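Local coordinates for glutamic acid/alanine-rich protein (Trypanosoma congolense, PDB 2Y44) that forms an elongated helical ectodomain on the surface of the trypanosome, where it probably packs with other copies into a coat on the parasite cell, at residues Asp10-Leu15 / Thr98-Leu103; Val26-Ser31 / Asp168-Ala173; Ser31-Ala36 / Arg73-Val78. All blocks are in the same frame, centred on the assembly; numbering follows the deposited sequence.

Contact 1 of 3, residues Asp10-Leu15 / Thr98-Leu103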
ATOM      1  N   ASP A  10      11.008  13.672   8.641  1.00 12.14           N
ATOM      2  CA  ASP A  10      10.238  13.317   7.472  1.00 14.57           C
ATOM      3  C   ASP A  10      10.269  11.821   7.219  1.00 13.37           C
ATOM      4  O   ASP A  10       9.238  11.218   6.908  1.00 13.37           O
ATOM      5  CB  ASP A  10      10.735  14.096   6.258  1.00 13.79           C
ATOM      6  CG  ASP A  10      10.533  15.613   6.406  1.00 18.86           C
ATOM      7  OD1 ASP A  10       9.734  16.058   7.266  1.00 19.23           O
ATOM      8  OD2 ASP A  10      11.099  16.366   5.561  1.00 21.32           O
ATOM      9  N   VAL A  11      11.454  11.207   7.357  1.00 12.38           N
ATOM     10  CA  VAL A  11      11.517   9.751   7.211  1.00 12.67           C
ATOM     11  C   VAL A  11      10.638   9.082   8.286  1.00 12.36           C
ATOM     12  O   VAL A  11       9.865   8.198   7.978  1.00 14.69           O
ATOM     13  CB  VAL A  11      12.975   9.258   7.308  1.00 11.88           C
ATOM     14  CG1 VAL A  11      13.050   7.740   7.512  1.00 16.64           C
ATOM     15  CG2 VAL A  11      13.677   9.620   6.013  1.00 11.98           C
ATOM     16  N   ALA A  12      10.787   9.499   9.544  1.00 13.62           N
ATOM     17  CA  ALA A  12      10.012   8.883  10.610  1.00 12.70           C
ATOM     18  C   ALA A  12       8.501   8.979  10.349  1.00 12.87           C
ATOM     19  O   ALA A  12       7.782   8.005  10.544  1.00 13.46           O
ATOM     20  CB  ALA A  12      10.361   9.507  11.950  1.00 12.90           C
ATOM     21  N   ARG A  13       8.036  10.128   9.867  1.00 15.75           N
ATOM     22  CA  ARG A  13       6.575  10.302   9.560  1.00 15.03           C
ATOM     23  C   ARG A  13       6.103   9.384   8.436  1.00 17.33           C
ATOM     24  O   ARG A  13       4.979   8.850   8.463  1.00 16.36           O
ATOM     25  CB  ARG A  13       6.274  11.768   9.200  1.00 16.18           C
ATOM     26  CG  ARG A  13       6.454  12.716  10.404  1.00 16.23           C
ATOM     27  CD  ARG A  13       5.236  13.608  10.525  1.00 25.20           C
ATOM     28  NE  ARG A  13       5.190  14.385  11.767  1.00 25.92           N
ATOM     29  CZ  ARG A  13       5.687  15.613  11.903  1.00 27.78           C
ATOM     30  NH1 ARG A  13       6.351  16.186  10.898  1.00 28.33           N
ATOM     31  NH2 ARG A  13       5.478  16.282  13.031  1.00 23.90           N
ATOM     32  N   GLN A  14       6.961   9.209   7.429  1.00 15.27           N
ATOM     33  CA  GLN A  14       6.718   8.204   6.381  1.00 16.11           C
ATOM     34  C   GLN A  14       6.614   6.787   6.938  1.00 15.84           C
ATOM     35  O   GLN A  14       5.652   6.080   6.658  1.00 16.38           O
ATOM     36  CB  GLN A  14       7.781   8.296   5.261  1.00 14.36           C
ATOM     37  CG  GLN A  14       7.838   9.654   4.572  1.00 15.50           C
ATOM     38  CD  GLN A  14       6.669   9.895   3.613  1.00 16.77           C
ATOM     39  OE1 GLN A  14       6.013  10.953   3.646  1.00 23.90           O
ATOM     40  NE2 GLN A  14       6.420   8.937   2.751  1.00 12.69           N
ATOM     41  N   LEU A  15       7.620   6.356   7.703  1.00 14.52           N
ATOM     42  CA  LEU A  15       7.588   5.061   8.350  1.00 14.03           C
ATOM     43  C   LEU A  15       6.338   4.873   9.231  1.00 14.04           C
ATOM     44  O   LEU A  15       5.677   3.839   9.192  1.00 15.29           O
ATOM     45  CB  LEU A  15       8.861   4.853   9.174  1.00 12.83           C
ATOM     46  CG  LEU A  15      10.171   4.757   8.383  1.00 12.12           C
ATOM     47  CD1 LEU A  15      11.355   4.715   9.333  1.00 15.45           C
ATOM     48  CD2 LEU A  15      10.178   3.569   7.398  1.00 14.91           C
ATOM     49  N   THR A  98      13.624   2.313  16.109  1.00 16.26           N
ATOM     50  CA  THR A  98      14.936   2.907  16.036  1.00 17.69           C
ATOM     51  C   THR A  98      14.918   4.402  15.716  1.00 15.94           C
ATOM     52  O   THR A  98      15.657   5.193  16.339  1.00 19.27           O
ATOM     53  CB  THR A  98      15.803   2.131  14.997  1.00 19.31           C
ATOM     54  OG1 THR A  98      15.994   0.795  15.485  1.00 26.53           O
ATOM     55  CG2 THR A  98      17.151   2.813  14.819  1.00 24.77           C
ATOM     56  N   THR A  99      14.138   4.793  14.702  1.00 13.76           N
ATOM     57  CA  THR A  99      14.079   6.171  14.292  1.00 15.81           C
ATOM     58  C   THR A  99      13.418   6.992  15.390  1.00 15.01           C
ATOM     59  O   THR A  99      13.866   8.096  15.708  1.00 15.11           O
ATOM     60  CB  THR A  99      13.317   6.291  12.952  1.00 15.66           C
ATOM     61  OG1 THR A  99      14.003   5.484  11.981  1.00 20.29           O
ATOM     62  CG2 THR A  99      13.268   7.746  12.450  1.00 18.92           C
ATOM     63  N   ASP A 100      12.326   6.473  15.948  1.00 14.68           N
ATOM     64  CA  ASP A 100      11.634   7.221  17.010  1.00 15.12           C
ATOM     65  C   ASP A 100      12.601   7.452  18.174  1.00 15.54           C
ATOM     66  O   ASP A 100      12.574   8.506  18.840  1.00 15.00           O
ATOM     67  CB  ASP A 100      10.392   6.466  17.523  1.00 15.09           C
ATOM     68  CG  ASP A 100       9.220   6.513  16.566  1.00 15.82           C
ATOM     69  OD1 ASP A 100       9.266   7.263  15.587  1.00 16.09           O
ATOM     70  OD2 ASP A 100       8.226   5.775  16.791  1.00 19.07           O
ATOM     71  N   GLU A 101      13.392   6.442  18.473  1.00 14.70           N
ATOM     72  CA  GLU A 101      14.278   6.533  19.633  1.00 16.37           C
ATOM     73  C   GLU A 101      15.367   7.555  19.376  1.00 16.34           C
ATOM     74  O   GLU A 101      15.685   8.367  20.260  1.00 15.93           O
ATOM     75  CB  GLU A 101      14.881   5.182  19.989  1.00 15.83           C
ATOM     76  CG  GLU A 101      15.940   5.250  21.097  1.00 21.30           C
ATOM     77  CD  GLU A 101      15.368   5.635  22.467  1.00 24.78           C
ATOM     78  OE1 GLU A 101      14.122   5.614  22.671  1.00 24.53           O
ATOM     79  OE2 GLU A 101      16.186   5.923  23.361  1.00 29.91           O
ATOM     80  N   SER A 102      15.903   7.560  18.151  1.00 16.09           N
ATOM     81  CA  SER A 102      16.860   8.622  17.781  1.00 17.77           C
ATOM     82  C   SER A 102      16.294  10.016  18.027  1.00 17.17           C
ATOM     83  O   SER A 102      16.991  10.909  18.542  1.00 16.92           O
ATOM     84  CB  SER A 102      17.326   8.483  16.325  1.00 19.42           C
ATOM     85  OG  SER A 102      18.123   7.315  16.170  1.00 22.21           O
ATOM     86  N   LEU A 103      15.024  10.200  17.673  1.00 15.03           N
ATOM     87  CA  LEU A 103      14.442  11.538  17.697  1.00 15.83           C
ATOM     88  C   LEU A 103      14.136  11.892  19.145  1.00 16.72           C
ATOM     89  O   LEU A 103      14.364  13.045  19.560  1.00 18.02           O
ATOM     90  CB  LEU A 103      13.164  11.569  16.874  1.00 16.46           C
ATOM     91  CG  LEU A 103      13.443  11.725  15.363  1.00 16.10           C
ATOM     92  CD1 LEU A 103      12.215  11.260  14.582  1.00 18.20           C
ATOM     93  CD2 LEU A 103      13.892  13.139  14.987  1.00 16.99           C
TER
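Ala12 and Thr99 mark the closest backbone approach, their CA atoms 6.1 Å apart, where helix segments 10-15 and 98-103 pass with axes 9.8 Å apart and run in roughly opposite directions, at 142°. The small Ala12 methyl is the centre of the contact. It meets the branched end of Thr99, with Ala12 CB 3.4 Å from Thr99 CG2, closer than two methyls normally sit. Leu103 CD1 also rests on Ala12 CB, 3.7 Å away. Leu103 thus reaches Ala12 from one turn further along its helix.

Thr99 is turned so that its two branches do different jobs. CG2 is anti to the backbone N and faces Ala12, while OG1 lies beside that N (chi1 -58°) and hydrogen-bonds to Ala95 O, one turn back on its own helix. The hydroxyl therefore has its polar partner and can still accept apolar packing: Leu15 CD1 lies 3.8 Å from Thr99 OG1, the two side chains crossing at about a right angle. Leu15 continues onto Ala95 and Ile96, which extends the apolar seam along helix 57-107.

Asp100 brings its carboxylate near the same Ala12 methyl, OD1 being 4.4 Å from Ala12 CB. Its charge is paired with Arg16, just beyond segment 10-15, so a salt bridge borders the apolar patch. The packing seats helix 2-16 against the C-terminal part of helix 57-107, and the Cys9-Cys122 disulfide links helix 2-16 to the loop after helix 113-120. This is the end of the elongated helical bundle where the short helices 2-16 and 131-144 join the long ones.

Contact 2 of 3, residues Val26-Ser31 / Asp168-Ala173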
ATOM      1  N   VAL A  26      -5.206  -2.869   1.603  1.00 16.47           N
ATOM      2  CA  VAL A  26      -5.973  -4.104   1.752  1.00 16.46           C
ATOM      3  C   VAL A  26      -7.468  -3.829   1.617  1.00 17.19           C
ATOM      4  O   VAL A  26      -8.186  -4.541   0.892  1.00 16.08           O
ATOM      5  CB  VAL A  26      -5.625  -4.843   3.075  1.00 14.68           C
ATOM      6  CG1 VAL A  26      -6.596  -5.993   3.336  1.00 15.87           C
ATOM      7  CG2 VAL A  26      -4.144  -5.357   2.970  1.00 14.78           C
ATOM      8  N   ALA A  27      -7.922  -2.751   2.253  1.00 15.18           N
ATOM      9  CA  ALA A  27      -9.356  -2.444   2.236  1.00 16.83           C
ATOM     10  C   ALA A  27      -9.794  -2.136   0.799  1.00 17.38           C
ATOM     11  O   ALA A  27     -10.886  -2.576   0.386  1.00 17.18           O
ATOM     12  CB  ALA A  27      -9.661  -1.243   3.146  1.00 17.84           C
ATOM     13  N   ALA A  28      -8.949  -1.419   0.057  1.00 17.11           N
ATOM     14  CA  ALA A  28      -9.224  -1.154  -1.368  1.00 16.87           C
ATOM     15  C   ALA A  28      -9.343  -2.453  -2.179  1.00 17.15           C
ATOM     16  O   ALA A  28     -10.215  -2.547  -3.049  1.00 17.96           O
ATOM     17  CB  ALA A  28      -8.192  -0.265  -1.973  1.00 17.63           C
ATOM     18  N   VAL A  29      -8.405  -3.388  -1.977  1.00 14.53           N
ATOM     19  CA  VAL A  29      -8.389  -4.649  -2.736  1.00 14.18           C
ATOM     20  C   VAL A  29      -9.628  -5.492  -2.376  1.00 15.76           C
ATOM     21  O   VAL A  29     -10.278  -6.103  -3.240  1.00 14.66           O
ATOM     22  CB  VAL A  29      -7.102  -5.440  -2.445  1.00 14.31           C
ATOM     23  CG1 VAL A  29      -7.219  -6.887  -2.918  1.00 17.97           C
ATOM     24  CG2 VAL A  29      -5.913  -4.745  -3.107  1.00 15.96           C
ATOM     25  N   VAL A  30      -9.924  -5.545  -1.089  1.00 13.53           N
ATOM     26  CA  VAL A  30     -11.119  -6.250  -0.609  1.00 16.01           C
ATOM     27  C   VAL A  30     -12.380  -5.670  -1.237  1.00 15.24           C
ATOM     28  O   VAL A  30     -13.262  -6.442  -1.638  1.00 17.57           O
ATOM     29  CB  VAL A  30     -11.213  -6.229   0.945  1.00 15.67           C
ATOM     30  CG1 VAL A  30     -12.643  -6.585   1.441  1.00 19.17           C
ATOM     31  CG2 VAL A  30     -10.182  -7.166   1.533  1.00 17.13           C
ATOM     32  N   SER A  31     -12.491  -4.339  -1.303  1.00 15.45           N
ATOM     33  CA  SER A  31     -13.690  -3.732  -1.937  1.00 18.87           C
ATOM     34  C   SER A  31     -13.739  -4.102  -3.428  1.00 16.96           C
ATOM     35  O   SER A  31     -14.815  -4.402  -3.973  1.00 16.69           O
ATOM     36  CB  SER A  31     -13.728  -2.223  -1.753  1.00 20.69           C
ATOM     37  OG  SER A  31     -14.853  -1.650  -2.408  1.00 25.96           O
ATOM     38  N   ASP A 168       0.777  -2.076  -6.487  1.00 16.56           N
ATOM     39  CA  ASP A 168       0.488  -2.957  -7.637  1.00 16.64           C
ATOM     40  C   ASP A 168      -0.716  -3.822  -7.313  1.00 14.93           C
ATOM     41  O   ASP A 168      -1.599  -4.025  -8.138  1.00 17.09           O
ATOM     42  CB  ASP A 168       1.658  -3.860  -7.983  1.00 17.77           C
ATOM     43  CG  ASP A 168       1.448  -4.609  -9.299  1.00 25.79           C
ATOM     44  OD1 ASP A 168       1.229  -3.947 -10.342  1.00 33.17           O
ATOM     45  OD2 ASP A 168       1.436  -5.853  -9.280  1.00 32.50           O
ATOM     46  N   ASP A 169      -0.781  -4.314  -6.083  1.00 14.14           N
ATOM     47  CA  ASP A 169      -1.962  -5.077  -5.683  1.00 14.25           C
ATOM     48  C   ASP A 169      -3.269  -4.284  -5.903  1.00 14.23           C
ATOM     49  O   ASP A 169      -4.234  -4.817  -6.493  1.00 16.24           O
ATOM     50  CB  ASP A 169      -1.867  -5.425  -4.205  1.00 13.48           C
ATOM     51  CG  ASP A 169      -0.803  -6.412  -3.896  1.00 17.72           C
ATOM     52  OD1 ASP A 169      -0.353  -7.152  -4.801  1.00 20.44           O
ATOM     53  OD2 ASP A 169      -0.502  -6.489  -2.702  1.00 17.97           O
ATOM     54  N   VAL A 170      -3.303  -3.027  -5.447  1.00 13.88           N
ATOM     55  CA  VAL A 170      -4.453  -2.147  -5.644  1.00 14.47           C
ATOM     56  C   VAL A 170      -4.832  -2.032  -7.134  1.00 14.90           C
ATOM     57  O   VAL A 170      -5.971  -2.344  -7.504  1.00 13.24           O
ATOM     58  CB  VAL A 170      -4.251  -0.752  -4.980  1.00 14.13           C
ATOM     59  CG1 VAL A 170      -5.343   0.233  -5.390  1.00 15.83           C
ATOM     60  CG2 VAL A 170      -4.211  -0.922  -3.421  1.00 14.21           C
ATOM     61  N   ARG A 171      -3.839  -1.751  -7.980  1.00 17.03           N
ATOM     62  CA  ARG A 171      -4.087  -1.678  -9.413  1.00 16.84           C
ATOM     63  C   ARG A 171      -4.646  -3.000  -9.981  1.00 16.57           C
ATOM     64  O   ARG A 171      -5.585  -2.992 -10.816  1.00 15.90           O
ATOM     65  CB  ARG A 171      -2.805  -1.266 -10.167  1.00 16.12           C
ATOM     66  CG  ARG A 171      -2.419   0.205  -9.921  1.00 19.07           C
ATOM     67  CD  ARG A 171      -1.277   0.654 -10.858  1.00 20.53           C
ATOM     68  NE  ARG A 171      -0.132  -0.246 -10.842  1.00 24.27           N
ATOM     69  CZ  ARG A 171       0.929  -0.129 -10.043  1.00 23.42           C
ATOM     70  NH1 ARG A 171       1.034   0.884  -9.178  1.00 18.52           N
ATOM     71  NH2 ARG A 171       1.913  -1.021 -10.151  1.00 25.99           N
ATOM     72  N   THR A 172      -3.973  -4.099  -9.657  1.00 16.64           N
ATOM     73  CA  THR A 172      -4.327  -5.422 -10.179  1.00 16.97           C
ATOM     74  C   THR A 172      -5.760  -5.826  -9.802  1.00 16.72           C
ATOM     75  O   THR A 172      -6.541  -6.263 -10.665  1.00 15.71           O
ATOM     76  CB  THR A 172      -3.318  -6.450  -9.667  1.00 18.97           C
ATOM     77  OG1 THR A 172      -2.022  -6.089 -10.167  1.00 18.18           O
ATOM     78  CG2 THR A 172      -3.660  -7.858 -10.115  1.00 15.67           C
ATOM     79  N   ALA A 173      -6.143  -5.530  -8.571  1.00 15.30           N
ATOM     80  CA  ALA A 173      -7.495  -5.836  -8.142  1.00 17.64           C
ATOM     81  C   ALA A 173      -8.527  -4.881  -8.756  1.00 17.27           C
ATOM     82  O   ALA A 173      -9.667  -5.291  -9.049  1.00 17.68           O
ATOM     83  CB  ALA A 173      -7.574  -5.886  -6.596  1.00 17.07           C
TER
HETATM   84  O   HOH W   1      -8.322  -1.989  -5.818  1.00 21.57           O
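Val29 wedges its two methyls between Asp169 and Ala173 where helices 18-53 and 149-183 run side by side in the same direction, as the parallel pair of a three-helix bundle. The segment axes are 8.8 Å apart and inclined by only 13°. On the tight side, CG1, anti to the backbone N (chi1 165°), rests on the methyl of Ala173, Val29 CG1 lying 3.8 Å from Ala173 CB. The second methyl points into the backbone of the other helix, Val29 CG2 lying 3.8 Å from Asp169 O. Val77 and Val78 of helix 57-107 close over Val29, so it is buried among three helices. Asp169 is buried too, and its OD2 is satisfied by His84 ND1.

The other side is looser. Val170 presents CG2 to Val29 CG2 at 4.2 Å, and Ala28 CB stands off from Val170 CG2 by 4.3 Å; Ala28 and Val170 are both partly exposed. Further round helix 149-183 the surface turns polar and looks outward: Arg171 NH2 and Asp168 OD1 form a salt bridge, though the hydrogen bond in it is weak, bent to 125°, with Asp168 CA lying under one face of the guanidinium, toward its rim.

Beside Ala28 and Val170 a water joins the two backbones. It donates a good hydrogen bond to Val170 O at 2.9 Å and a weak one to Ala28 O at 3.4 Å.

Contact 3 of 3, residues Ser31-Ala36 / Arg73-Val78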
ATOM      1  N   SER A  31     -12.491  -4.339  -1.303  1.00 15.45           N
ATOM      2  CA  SER A  31     -13.690  -3.732  -1.937  1.00 18.87           C
ATOM      3  C   SER A  31     -13.739  -4.102  -3.428  1.00 16.96           C
ATOM      4  O   SER A  31     -14.815  -4.402  -3.973  1.00 16.69           O
ATOM      5  CB  SER A  31     -13.728  -2.223  -1.753  1.00 20.69           C
ATOM      6  OG  SER A  31     -14.853  -1.650  -2.408  1.00 25.96           O
ATOM      7  N   SER A  32     -12.600  -4.020  -4.098  1.00 18.22           N
ATOM      8  CA  SER A  32     -12.550  -4.420  -5.506  1.00 16.36           C
ATOM      9  C   SER A  32     -13.010  -5.852  -5.714  1.00 17.29           C
ATOM     10  O   SER A  32     -13.742  -6.135  -6.670  1.00 16.22           O
ATOM     11  CB  SER A  32     -11.150  -4.247  -6.121  1.00 17.49           C
ATOM     12  OG  SER A  32     -10.812  -2.880  -6.229  1.00 18.65           O
ATOM     13  N   ALA A  33     -12.515  -6.778  -4.887  1.00 14.73           N
ATOM     14  CA  ALA A  33     -12.892  -8.219  -5.076  1.00 13.26           C
ATOM     15  C   ALA A  33     -14.369  -8.454  -4.770  1.00 14.95           C
ATOM     16  O   ALA A  33     -15.028  -9.248  -5.454  1.00 14.31           O
ATOM     17  CB  ALA A  33     -12.040  -9.133  -4.195  1.00 13.89           C
ATOM     18  N   ARG A  34     -14.898  -7.676  -3.826  1.00 14.80           N
ATOM     19  CA  ARG A  34     -16.322  -7.732  -3.508  1.00 16.04           C
ATOM     20  C   ARG A  34     -17.133  -7.283  -4.708  1.00 14.92           C
ATOM     21  O   ARG A  34     -18.092  -7.937  -5.075  1.00 14.25           O
ATOM     22  CB  ARG A  34     -16.668  -6.892  -2.254  1.00 17.10           C
ATOM     23  CG  ARG A  34     -18.178  -6.675  -2.052  1.00 21.24           C
ATOM     24  CD  ARG A  34     -18.430  -5.476  -1.128  1.00 31.70           C
ATOM     25  NE  ARG A  34     -18.268  -4.219  -1.859  1.00 42.87           N
ATOM     26  CZ  ARG A  34     -17.769  -3.098  -1.350  1.00 46.80           C
ATOM     27  NH1 ARG A  34     -17.413  -3.032  -0.070  1.00 47.55           N
ATOM     28  NH2 ARG A  34     -17.662  -2.023  -2.122  1.00 47.13           N
ATOM     29  N   GLU A  35     -16.757  -6.161  -5.307  1.00 16.99           N
ATOM     30  CA  GLU A  35     -17.466  -5.682  -6.466  1.00 16.80           C
ATOM     31  C   GLU A  35     -17.341  -6.655  -7.625  1.00 15.56           C
ATOM     32  O   GLU A  35     -18.291  -6.853  -8.408  1.00 14.64           O
ATOM     33  CB  GLU A  35     -16.973  -4.314  -6.871  1.00 16.32           C
ATOM     34  CG  GLU A  35     -17.273  -3.252  -5.802  1.00 23.04           C
ATOM     35  CD  GLU A  35     -16.815  -1.881  -6.232  1.00 31.71           C
ATOM     36  OE1 GLU A  35     -17.242  -1.448  -7.315  1.00 36.27           O
ATOM     37  OE2 GLU A  35     -16.008  -1.257  -5.508  1.00 38.86           O
ATOM     38  N   ALA A  36     -16.153  -7.243  -7.779  1.00 14.69           N
ATOM     39  CA  ALA A  36     -15.972  -8.168  -8.880  1.00 16.05           C
ATOM     40  C   ALA A  36     -16.871  -9.396  -8.708  1.00 15.51           C
ATOM     41  O   ALA A  36     -17.420  -9.948  -9.671  1.00 14.49           O
ATOM     42  CB  ALA A  36     -14.520  -8.599  -8.970  1.00 14.75           C
ATOM     43  N   ARG A  73      -9.465 -13.764 -10.170  1.00 15.86           N
ATOM     44  CA  ARG A  73      -8.225 -12.987 -10.146  1.00 16.07           C
ATOM     45  C   ARG A  73      -8.232 -11.952  -8.997  1.00 16.20           C
ATOM     46  O   ARG A  73      -7.240 -11.757  -8.293  1.00 16.43           O
ATOM     47  CB  ARG A  73      -7.979 -12.311 -11.501  1.00 18.39           C
ATOM     48  CG  ARG A  73      -7.623 -13.290 -12.648  1.00 19.60           C
ATOM     49  CD  ARG A  73      -7.068 -12.530 -13.858  1.00 22.84           C
ATOM     50  NE  ARG A  73      -8.088 -11.672 -14.463  1.00 22.35           N
ATOM     51  CZ  ARG A  73      -9.002 -12.097 -15.338  1.00 19.86           C
ATOM     52  NH1 ARG A  73      -9.064 -13.386 -15.674  1.00 20.72           N
ATOM     53  NH2 ARG A  73      -9.931 -11.264 -15.778  1.00 28.17           N
ATOM     54  N   ALA A  74      -9.354 -11.276  -8.835  1.00 16.45           N
ATOM     55  CA  ALA A  74      -9.506 -10.323  -7.736  1.00 15.84           C
ATOM     56  C   ALA A  74      -9.320 -11.002  -6.405  1.00 17.81           C
ATOM     57  O   ALA A  74      -8.626 -10.450  -5.544  1.00 18.58           O
ATOM     58  CB  ALA A  74     -10.898  -9.572  -7.800  1.00 15.73           C
ATOM     59  N   GLU A  75      -9.892 -12.199  -6.237  1.00 16.94           N
ATOM     60  CA  GLU A  75      -9.804 -12.905  -4.946  1.00 19.13           C
ATOM     61  C   GLU A  75      -8.368 -13.332  -4.612  1.00 19.05           C
ATOM     62  O   GLU A  75      -7.946 -13.238  -3.449  1.00 17.99           O
ATOM     63  CB  GLU A  75     -10.754 -14.109  -4.867  1.00 18.81           C
ATOM     64  CG  GLU A  75     -12.247 -13.726  -4.841  1.00 25.89           C
ATOM     65  CD  GLU A  75     -12.650 -12.864  -3.614  1.00 30.48           C
ATOM     66  OE1 GLU A  75     -11.904 -12.823  -2.608  1.00 29.61           O
ATOM     67  OE2 GLU A  75     -13.747 -12.269  -3.646  1.00 32.44           O
ATOM     68  N   THR A  76      -7.591 -13.624  -5.656  1.00 17.63           N
ATOM     69  CA  THR A  76      -6.201 -13.980  -5.460  1.00 18.88           C
ATOM     70  C   THR A  76      -5.450 -12.758  -4.921  1.00 18.61           C
ATOM     71  O   THR A  76      -4.566 -12.866  -4.079  1.00 18.93           O
ATOM     72  CB  THR A  76      -5.604 -14.473  -6.784  1.00 19.61           C
ATOM     73  OG1 THR A  76      -6.287 -15.683  -7.153  1.00 25.12           O
ATOM     74  CG2 THR A  76      -4.096 -14.763  -6.638  1.00 22.27           C
ATOM     75  N   VAL A  77      -5.791 -11.581  -5.440  1.00 17.90           N
ATOM     76  CA  VAL A  77      -5.124 -10.364  -4.990  1.00 16.34           C
ATOM     77  C   VAL A  77      -5.384 -10.084  -3.514  1.00 15.44           C
ATOM     78  O   VAL A  77      -4.500  -9.602  -2.817  1.00 16.74           O
ATOM     79  CB  VAL A  77      -5.489  -9.131  -5.819  1.00 16.57           C
ATOM     80  CG1 VAL A  77      -4.617  -7.925  -5.439  1.00 18.37           C
ATOM     81  CG2 VAL A  77      -5.377  -9.411  -7.327  1.00 14.69           C
ATOM     82  N   VAL A  78      -6.581 -10.410  -3.017  1.00 14.90           N
ATOM     83  CA  VAL A  78      -6.878 -10.183  -1.602  1.00 15.46           C
ATOM     84  C   VAL A  78      -5.851 -10.943  -0.753  1.00 15.74           C
ATOM     85  O   VAL A  78      -5.307 -10.406   0.204  1.00 16.56           O
ATOM     86  CB  VAL A  78      -8.307 -10.646  -1.244  1.00 16.47           C
ATOM     87  CG1 VAL A  78      -8.521 -10.612   0.275  1.00 18.24           C
ATOM     88  CG2 VAL A  78      -9.317  -9.751  -1.940  1.00 15.81           C
TER
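Ala33 O and Glu75 OE2 meet at the hydroxyl of Ser37: one turn on in helix 18-53, Ser37 hydrogen-bonds through OG to Ala33 O and is only weakly bonded to Glu75 OE2 of the other helix. The carboxylate gets there by curling: Glu75 CG lies beside its own backbone N (chi1 -68°), and the chain bends again at chi2 (-62°). That bend lays the acid against the alanine, with Glu75 OE2 3.6 Å from Ala33 CB.

Under this lid the packing is all small and apolar. Ala33 and Ala74 bring their CA atoms to 4.8 Å, and Ala74 CB rests over the opposing backbone, 3.6 Å from Ala33 CA. Such alanine-to-alanine contact lets the axes of segments 31-36 and 73-78 come within 8.6 Å, at 157°, the antiparallel packing of the helical hairpin that helices 18-53 and 57-107 make. Residue 33 also begins a predicted coiled coil. On one side of Ala74 the row continues to Ala36, CB to CB at 3.9 Å. Towards Val78, Ala33 CB meets CG2 of that valine at 3.6 Å.

Helix 149-183 joins in behind, where Ala176 touches Ala74 and Lys177 hydrogen-bonds to Ser32 OG. On the side of helix 18-53 turned from segment 73-78, Ser31 OG donates a weak 3.3 Å hydrogen bond to Glu35 OE2, which also forms a long ion pair with Arg34.

Contacts 2 and 3 are neighbours, their centres 7 Å apart: both use helix 18-53, their ranges meeting at Ser31, and join that helix to a parallel and an antiparallel partner. They also touch directly, Val29 CG1 lying 3.6 Å from Val78 CA, so they form one continuous three-helix core. Contact 1 lies 34 Å from contact 3 between centres, across the middle of the chain, yet both use helix 57-107, which spans the molecule. All three are mostly buried, but their borders differ: a salt bridge beside contact 1, a bridging water at contact 2, and a carboxylate and hydroxyl at contact 3. The alanine-rich contact 3 brings its segment axes closest; contact 1 holds them widest.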